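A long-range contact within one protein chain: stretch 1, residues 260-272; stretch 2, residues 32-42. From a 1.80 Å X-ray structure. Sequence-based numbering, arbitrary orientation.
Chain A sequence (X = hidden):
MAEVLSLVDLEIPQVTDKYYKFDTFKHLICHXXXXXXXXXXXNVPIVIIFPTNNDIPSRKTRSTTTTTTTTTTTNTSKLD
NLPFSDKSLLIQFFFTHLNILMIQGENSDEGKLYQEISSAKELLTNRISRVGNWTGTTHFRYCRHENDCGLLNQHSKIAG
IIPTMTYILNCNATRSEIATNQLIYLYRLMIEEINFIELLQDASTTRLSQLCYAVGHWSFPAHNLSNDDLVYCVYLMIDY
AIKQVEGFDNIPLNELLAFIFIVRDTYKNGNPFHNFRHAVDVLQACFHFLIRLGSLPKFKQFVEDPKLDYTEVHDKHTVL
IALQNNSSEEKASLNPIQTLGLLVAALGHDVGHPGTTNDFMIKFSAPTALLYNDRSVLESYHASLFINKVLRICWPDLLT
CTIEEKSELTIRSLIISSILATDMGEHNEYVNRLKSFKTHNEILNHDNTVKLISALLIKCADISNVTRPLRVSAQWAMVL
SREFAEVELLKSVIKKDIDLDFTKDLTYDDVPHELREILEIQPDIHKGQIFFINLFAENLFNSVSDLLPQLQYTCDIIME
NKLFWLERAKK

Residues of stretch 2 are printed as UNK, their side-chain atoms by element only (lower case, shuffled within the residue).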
# COMPACT_ATOMS: atom_id res chain seq x y z
N ILE A 260 -1.00 -9.20 -6.20
CA ILE A 260 -0.51 -7.82 -6.13
C ILE A 260 -1.56 -6.81 -6.59
O ILE A 260 -1.64 -5.70 -6.04
CB ILE A 260 0.80 -7.65 -6.93
CG1 ILE A 260 1.88 -8.55 -6.32
CG2 ILE A 260 1.26 -6.20 -6.92
CD1 ILE A 260 2.95 -8.94 -7.30
N PHE A 261 -2.37 -7.18 -7.59
CA PHE A 261 -3.49 -6.32 -7.99
C PHE A 261 -4.47 -6.11 -6.84
O PHE A 261 -4.95 -5.00 -6.60
CB PHE A 261 -4.24 -6.89 -9.20
CG PHE A 261 -3.75 -6.39 -10.52
CD1 PHE A 261 -2.62 -6.93 -11.10
CD2 PHE A 261 -4.45 -5.41 -11.20
CE1 PHE A 261 -2.17 -6.48 -12.33
CE2 PHE A 261 -4.01 -4.95 -12.43
CZ PHE A 261 -2.86 -5.49 -12.99
N ILE A 262 -4.75 -7.19 -6.12
CA ILE A 262 -5.62 -7.16 -4.94
C ILE A 262 -5.04 -6.24 -3.87
O ILE A 262 -5.77 -5.44 -3.30
CB ILE A 262 -5.80 -8.57 -4.30
CG1 ILE A 262 -6.62 -9.54 -5.17
CG2 ILE A 262 -6.37 -8.49 -2.90
CD1 ILE A 262 -7.41 -8.97 -6.29
N VAL A 263 -3.73 -6.33 -3.63
CA VAL A 263 -3.06 -5.44 -2.67
C VAL A 263 -3.16 -3.98 -3.12
O VAL A 263 -3.53 -3.11 -2.33
CB VAL A 263 -1.57 -5.80 -2.47
CG1 VAL A 263 -0.85 -4.73 -1.67
CG2 VAL A 263 -1.42 -7.15 -1.79
N ARG A 264 -2.83 -3.72 -4.38
CA ARG A 264 -2.91 -2.34 -4.92
C ARG A 264 -4.31 -1.76 -4.72
O ARG A 264 -4.46 -0.60 -4.33
CB ARG A 264 -2.51 -2.31 -6.39
CG ARG A 264 -2.53 -0.92 -7.00
CD ARG A 264 -2.08 -0.94 -8.44
NE ARG A 264 -3.15 -1.37 -9.35
CZ ARG A 264 -3.05 -1.37 -10.67
NH1 ARG A 264 -1.92 -1.02 -11.27
NH2 ARG A 264 -4.10 -1.72 -11.42
N ASP A 265 -5.33 -2.59 -4.95
CA ASP A 265 -6.73 -2.19 -4.77
C ASP A 265 -7.12 -1.80 -3.33
O ASP A 265 -8.14 -1.14 -3.13
CB ASP A 265 -7.68 -3.29 -5.28
CG ASP A 265 -7.73 -3.41 -6.80
OD1 ASP A 265 -7.24 -2.49 -7.51
OD2 ASP A 265 -8.26 -4.45 -7.31
N THR A 266 -6.31 -2.18 -2.34
CA THR A 266 -6.58 -1.79 -0.96
C THR A 266 -5.93 -0.46 -0.58
O THR A 266 -6.19 0.04 0.50
CB THR A 266 -6.13 -2.85 0.06
OG1 THR A 266 -4.70 -2.94 0.08
CG2 THR A 266 -6.74 -4.21 -0.27
N TYR A 267 -5.08 0.07 -1.45
CA TYR A 267 -4.44 1.37 -1.22
C TYR A 267 -5.24 2.46 -1.91
O TYR A 267 -5.78 2.24 -2.99
CB TYR A 267 -2.98 1.34 -1.70
CG TYR A 267 -2.06 0.65 -0.72
CD1 TYR A 267 -1.72 -0.69 -0.85
CD2 TYR A 267 -1.54 1.34 0.37
CE1 TYR A 267 -0.91 -1.32 0.08
CE2 TYR A 267 -0.72 0.71 1.30
CZ TYR A 267 -0.41 -0.61 1.15
OH TYR A 267 0.42 -1.22 2.10
N LYS A 268 -5.34 3.62 -1.29
CA LYS A 268 -6.12 4.73 -1.87
C LYS A 268 -5.25 5.58 -2.81
O LYS A 268 -4.33 6.26 -2.35
CB LYS A 268 -6.70 5.58 -0.74
CG LYS A 268 -7.68 4.77 0.07
CD LYS A 268 -8.16 5.50 1.30
CE LYS A 268 -9.47 4.94 1.83
NZ LYS A 268 -9.57 3.47 1.75
N ASN A 269 -5.57 5.55 -4.11
CA ASN A 269 -4.70 6.13 -5.13
C ASN A 269 -4.56 7.62 -5.03
O ASN A 269 -3.56 8.17 -5.46
CB ASN A 269 -5.24 5.85 -6.52
CG ASN A 269 -5.20 4.41 -6.85
OD1 ASN A 269 -5.94 3.61 -6.25
ND2 ASN A 269 -4.35 4.04 -7.79
N GLY A 270 -5.60 8.28 -4.52
CA GLY A 270 -5.56 9.73 -4.33
C GLY A 270 -4.83 10.22 -3.09
O GLY A 270 -4.74 11.43 -2.88
N ASN A 271 -4.34 9.31 -2.25
CA ASN A 271 -3.53 9.74 -1.12
C ASN A 271 -2.22 10.27 -1.69
O ASN A 271 -1.57 9.58 -2.48
CB ASN A 271 -3.21 8.62 -0.13
CG ASN A 271 -4.41 8.18 0.71
OD1 ASN A 271 -5.52 8.71 0.61
ND2 ASN A 271 -4.18 7.22 1.55
N PRO A 272 -1.82 11.51 -1.31
CA PRO A 272 -0.54 11.95 -1.90
C PRO A 272 0.66 11.14 -1.44
O PRO A 272 1.58 10.90 -2.24
CB PRO A 272 -0.44 13.42 -1.43
CG PRO A 272 -1.84 13.83 -1.21
CD PRO A 272 -2.51 12.60 -0.63
N UNK A 32 -12.50 -2.92 -14.16
CA UNK A 32 -12.47 -2.51 -12.76
C UNK A 32 -11.07 -2.61 -12.18
O UNK A 32 -10.67 -1.72 -11.46
c UNK A 32 -15.72 -4.11 -11.42
c UNK A 32 -13.45 -3.34 -11.93
c UNK A 32 -14.92 -3.16 -12.27
c UNK A 32 -15.38 -1.73 -12.05
N UNK A 33 -10.33 -3.70 -12.47
CA UNK A 33 -8.96 -3.86 -11.95
C UNK A 33 -8.05 -2.70 -12.37
O UNK A 33 -7.17 -2.30 -11.61
c UNK A 33 -9.18 -7.52 -11.99
c UNK A 33 -8.62 -7.39 -9.29
c UNK A 33 -8.34 -6.31 -10.11
c UNK A 33 -8.32 -5.18 -12.38
c UNK A 33 -8.63 -6.35 -11.47
c UNK A 33 -9.45 -8.60 -11.18
c UNK A 33 -9.16 -8.55 -9.83
N UNK A 34 -8.26 -2.18 -13.58
CA UNK A 34 -7.40 -1.12 -14.13
C UNK A 34 -7.64 0.25 -13.51
O UNK A 34 -6.79 1.14 -13.66
c UNK A 34 -6.72 -2.01 -17.85
c UNK A 34 -8.02 -2.30 -18.55
c UNK A 34 -7.56 -1.05 -15.66
n UNK A 34 -7.78 -2.46 -20.02
c UNK A 34 -6.84 -2.19 -16.35
N UNK A 35 -8.75 0.42 -12.80
CA UNK A 35 -9.06 1.71 -12.17
C UNK A 35 -8.00 2.23 -11.18
O UNK A 35 -7.81 3.46 -11.04
n UNK A 35 -13.85 3.40 -13.76
c UNK A 35 -11.51 1.66 -12.62
c UNK A 35 -13.88 2.01 -13.22
c UNK A 35 -10.45 1.67 -11.53
c UNK A 35 -12.90 1.83 -12.08
N UNK A 36 -7.27 1.32 -10.52
CA UNK A 36 -6.22 1.73 -9.59
C UNK A 36 -4.84 1.96 -10.27
O UNK A 36 -3.81 2.05 -9.59
o UNK A 36 -6.04 -0.59 -8.86
c UNK A 36 -7.38 0.92 -7.56
c UNK A 36 -6.15 0.76 -8.40
N UNK A 37 -4.83 2.06 -11.60
CA UNK A 37 -3.59 2.37 -12.32
C UNK A 37 -3.31 3.87 -12.31
O UNK A 37 -2.19 4.28 -12.64
c UNK A 37 -3.67 1.89 -13.76
o UNK A 37 -4.56 2.72 -14.50
N UNK A 38 -4.31 4.66 -11.95
CA UNK A 38 -4.23 6.14 -12.01
C UNK A 38 -3.68 6.72 -10.71
O UNK A 38 -3.42 6.00 -9.74
c UNK A 38 -5.62 6.76 -12.28
c UNK A 38 -6.31 6.08 -13.47
o UNK A 38 -6.44 6.64 -11.11
N UNK A 39 -3.53 8.05 -10.69
CA UNK A 39 -3.03 8.75 -9.51
C UNK A 39 -4.14 9.46 -8.74
O UNK A 39 -3.86 10.28 -7.87
o UNK A 39 0.64 7.26 -10.06
c UNK A 39 0.07 8.27 -9.60
c UNK A 39 -0.73 9.15 -10.55
o UNK A 39 0.15 8.58 -8.39
c UNK A 39 -1.96 9.76 -9.92
N UNK A 40 -5.40 9.14 -9.03
CA UNK A 40 -6.53 9.85 -8.43
C UNK A 40 -7.56 8.85 -7.89
O UNK A 40 -7.72 7.77 -8.45
c UNK A 40 -6.25 11.92 -9.85
c UNK A 40 -7.20 10.77 -9.47
o UNK A 40 -7.52 10.03 -10.65
N UNK A 41 -8.24 9.21 -6.80
CA UNK A 41 -9.36 8.39 -6.29
C UNK A 41 -10.47 8.33 -7.33
O UNK A 41 -10.74 9.33 -7.99
o UNK A 41 -8.22 8.14 -3.60
c UNK A 41 -9.96 9.01 -5.01
o UNK A 41 -8.95 10.19 -3.19
c UNK A 41 -8.97 9.12 -3.86
N UNK A 42 -11.15 7.19 -7.46
CA UNK A 42 -12.40 7.13 -8.21
C UNK A 42 -13.36 8.06 -7.49
O UNK A 42 -13.53 7.96 -6.28
o UNK A 42 -14.03 5.63 -9.20
c UNK A 42 -12.96 5.71 -8.27
O HOH W 1 -9.39 -1.40 -8.97
O HOH W 2 -1.38 6.77 -6.73

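Position 32 has four carbons, forked at the second, and its end leads away from stretch 1: Leu32, whose backbone O accepts from a water that also donates to Asp265 OD1.

Position 33 carries one carbon and then a ring of six carbons. Ile262 CD1 meets the ring near its plane, and the edge of the Phe261 ring turns toward its face, centroids 5.9 Å apart and planes at 80°. An all-carbon six-membered ring with no oxygen is Phe33.

Positions 34 and 35 each show four carbons in a row ending in nitrogen, the pattern of lysine. Lys34 points away from stretch 1, and the end of Lys35 leads away as well, so neither amine takes part.

Position 36 has one carbon bearing an oxygen and a carbon, pointing toward stretch 1, with the oxygen 2.6 Å from Asp265 OD1. That is Thr36. Its OG1 donates to Asp265 OD1 and accepts a weak hydrogen bond from Arg264 NE at 3.0 Å, so one hydroxyl serves both an acid and a base.

Position 37, one carbon then one oxygen, is Ser37; it points away, and its OG donates to Lys34 O at 2.9 Å, within its own stretch.

Position 38 again has one carbon carrying an oxygen and a carbon, set sideways: Thr38, useful here through its backbone O.

Position 39 shows three carbons, the third with two oxygens, pointing away: Glu39. A water donates to both its OE1 and Asn269 O.

Position 40 repeats the carbon with one oxygen and one carbon, and it too points away: Thr40. Its CA is 4.2 Å from the CA of Gly270.

Position 41 has two carbons, the second bearing two oxygens, one of them 2.8 Å from Gly270 N. This is Asp41, and Gly270 N donates to its OD1. An ideal CB on Gly270 would sit 2.2 Å from Asp41 OD2, a clash, so the bare glycine leaves room for the carboxylate.

Position 42, one carbon then one oxygen, is Ser42, beyond contact.

The contact joins an aromatic end to a polar one. Phe33 packs against Phe261 and Ile262, while Arg264 NH2 donates to Phe33 O at 3.1 Å. Farther along, Asn269 reads the backbone: its ND2 donates to Thr36 O at 2.7 Å and to Thr38 O at 2.9 Å. The rule is economical: side chains of stretch 1 satisfy backbone carbonyls of stretch 2, and Thr36 and Asp41 answer with side chains of their own.

Stretch 2 32-42: LFKKTSTETDS
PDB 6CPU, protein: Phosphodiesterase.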